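Local coordinates for membrane-associated protein VP24 (Marburg virus - Musoke, Kenya, 1980, PDB 4OR8) that may act as a minor matrix protein of the virion, with a role in nucleocapsid assembly and virus budding, and interacts with the nucleoprotein, at residues Ser39-Ile44 and Ser146-Ser151. Sequence-based numbering, arbitrary orientation.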
loop_
_atom_site.group_PDB
_atom_site.type_symbol
_atom_site.label_atom_id
_atom_site.label_comp_id
_atom_site.label_asym_id
_atom_site.label_seq_id
_atom_site.Cartn_x
_atom_site.Cartn_y
_atom_site.Cartn_z
ATOM N N SER B 39 3.753 16.122 23.076
ATOM C CA SER B 39 3.930 14.953 22.222
ATOM C C SER B 39 4.422 15.349 20.833
ATOM O O SER B 39 4.998 14.534 20.112
ATOM C CB SER B 39 2.617 14.178 22.109
ATOM O OG SER B 39 1.564 15.024 21.677
ATOM N N THR B 40 4.190 16.604 20.464
ATOM C CA THR B 40 4.634 17.126 19.176
ATOM C C THR B 40 6.149 17.286 19.131
ATOM O O THR B 40 6.740 17.374 18.056
ATOM C CB THR B 40 4.008 18.495 18.885
ATOM O OG1 THR B 40 4.499 19.453 19.832
ATOM C CG2 THR B 40 2.499 18.422 18.989
ATOM N N ALA B 41 6.773 17.333 20.302
ATOM C CA ALA B 41 8.216 17.518 20.385
ATOM C C ALA B 41 8.937 16.189 20.576
ATOM O O ALA B 41 10.162 16.148 20.692
ATOM C CB ALA B 41 8.565 18.481 21.505
ATOM N N ARG B 42 8.170 15.104 20.601
ATOM C CA ARG B 42 8.735 13.771 20.774
ATOM C C ARG B 42 8.639 12.943 19.497
ATOM O O ARG B 42 7.688 13.074 18.726
ATOM C CB ARG B 42 8.026 13.031 21.908
ATOM C CG ARG B 42 8.179 13.669 23.276
ATOM C CD ARG B 42 7.380 12.900 24.314
ATOM N NE ARG B 42 6.261 13.679 24.838
ATOM C CZ ARG B 42 5.247 13.162 25.525
ATOM N NH1 ARG B 42 5.198 11.858 25.764
ATOM N NH2 ARG B 42 4.276 13.949 25.967
ATOM N N TRP B 43 9.632 12.087 19.287
ATOM C CA TRP B 43 9.612 11.124 18.193
ATOM C C TRP B 43 9.892 9.735 18.758
ATOM O O TRP B 43 11.041 9.294 18.811
ATOM C CB TRP B 43 10.648 11.493 17.135
ATOM C CG TRP B 43 10.684 10.561 15.962
ATOM C CD1 TRP B 43 11.578 9.554 15.742
ATOM C CD2 TRP B 43 9.787 10.551 14.844
ATOM N NE1 TRP B 43 11.295 8.919 14.557
ATOM C CE2 TRP B 43 10.199 9.512 13.986
ATOM C CE3 TRP B 43 8.676 11.320 14.486
ATOM C CZ2 TRP B 43 9.541 9.221 12.792
ATOM C CZ3 TRP B 43 8.022 11.029 13.301
ATOM C CH2 TRP B 43 8.457 9.988 12.468
ATOM N N ILE B 44 8.832 9.054 19.184
ATOM C CA ILE B 44 8.969 7.787 19.895
ATOM C C ILE B 44 8.892 6.575 18.972
ATOM O O ILE B 44 7.804 6.080 18.679
ATOM C CB ILE B 44 7.889 7.635 20.987
ATOM C CG1 ILE B 44 7.742 8.932 21.788
ATOM C CG2 ILE B 44 8.224 6.466 21.901
ATOM C CD1 ILE B 44 8.984 9.318 22.561
ATOM N N SER B 146 15.238 11.692 19.149
ATOM C CA SER B 146 13.873 11.377 19.558
ATOM C C SER B 146 13.142 12.568 20.172
ATOM O O SER B 146 11.921 12.538 20.332
ATOM C CB SER B 146 13.870 10.200 20.537
ATOM O OG SER B 146 14.660 10.485 21.679
ATOM N N ALA B 147 13.884 13.614 20.519
ATOM C CA ALA B 147 13.273 14.783 21.143
ATOM C C ALA B 147 13.877 16.107 20.688
ATOM O O ALA B 147 15.070 16.201 20.399
ATOM C CB ALA B 147 13.333 14.671 22.659
ATOM N N ILE B 148 13.025 17.124 20.621
ATOM C CA ILE B 148 13.458 18.496 20.409
ATOM C C ILE B 148 13.037 19.301 21.636
ATOM O O ILE B 148 11.910 19.176 22.115
ATOM C CB ILE B 148 12.842 19.095 19.123
ATOM C CG1 ILE B 148 13.225 20.569 18.968
ATOM C CG2 ILE B 148 11.336 18.940 19.122
ATOM C CD1 ILE B 148 14.684 20.794 18.676
ATOM N N HIS B 149 13.947 20.105 22.169
ATOM C CA HIS B 149 13.635 20.872 23.368
ATOM C C HIS B 149 13.392 22.343 23.058
ATOM O O HIS B 149 14.298 23.065 22.644
ATOM C CB HIS B 149 14.733 20.707 24.422
ATOM C CG HIS B 149 14.904 19.296 24.895
ATOM N ND1 HIS B 149 13.914 18.613 25.569
ATOM C CD2 HIS B 149 15.947 18.440 24.788
ATOM C CE1 HIS B 149 14.342 17.396 25.859
ATOM N NE2 HIS B 149 15.572 17.266 25.396
ATOM N N ILE B 150 12.149 22.773 23.247
ATOM C CA ILE B 150 11.764 24.162 23.033
ATOM C C ILE B 150 11.369 24.780 24.368
ATOM O O ILE B 150 10.712 24.133 25.184
ATOM C CB ILE B 150 10.585 24.272 22.046
ATOM C CG1 ILE B 150 10.907 23.531 20.748
ATOM C CG2 ILE B 150 10.255 25.728 21.755
ATOM C CD1 ILE B 150 9.792 23.575 19.735
ATOM N N SER B 151 11.778 26.027 24.587
ATOM C CA SER B 151 11.509 26.721 25.844
ATOM C C SER B 151 10.021 26.770 26.182
ATOM O O SER B 151 9.194 27.106 25.332
ATOM C CB SER B 151 12.076 28.140 25.805
ATOM O OG SER B 151 11.735 28.846 26.984
#
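Ala41 and Ile148 meet through both backbone and side chain. The amide N of Ile148 donates to Ala41 O at 3.0 Å, lying in the plane of that carbonyl with a nearly straight N-H...O angle of 166°. Ile148 CG2 packs against Ala41 CB at 3.7 Å, while CG1, anti to the backbone N (chi1 176°), carries the other branch away from 39-44; the Ile148 side chain also touches Leu136 and Trp139 of helix 127-142. The second bond runs the other way, from Trp43 N to Ser146 O at 2.6 Å, its donor tilted 25° from the carbonyl plane. Between the two bonds, Arg42 and Ala147 form the non-hydrogen-bonded pair of a single antiparallel beta bridge, their CA atoms 4.7 Å apart. This isolated bridge ties the loop leading into strand 44-48 to the one joining helices 127-142 and 152-158. CA-H...O contacts supplement it: Ala147 CA lies 3.4 Å from Ala41 O, and Arg42 CA is equally far from Ser146 O. Beside the bridge, Ser146 CB approaches Trp43 O at 3.4 Å. The Trp43 indole leads away from 146-151 to pack on Trp139, Val54 and Trp56, with Arg109 making a cation-pi contact. Arg42 CB points away from 146-151, and the guanidinium NH2 forms a salt bridge with Asp36 OD1.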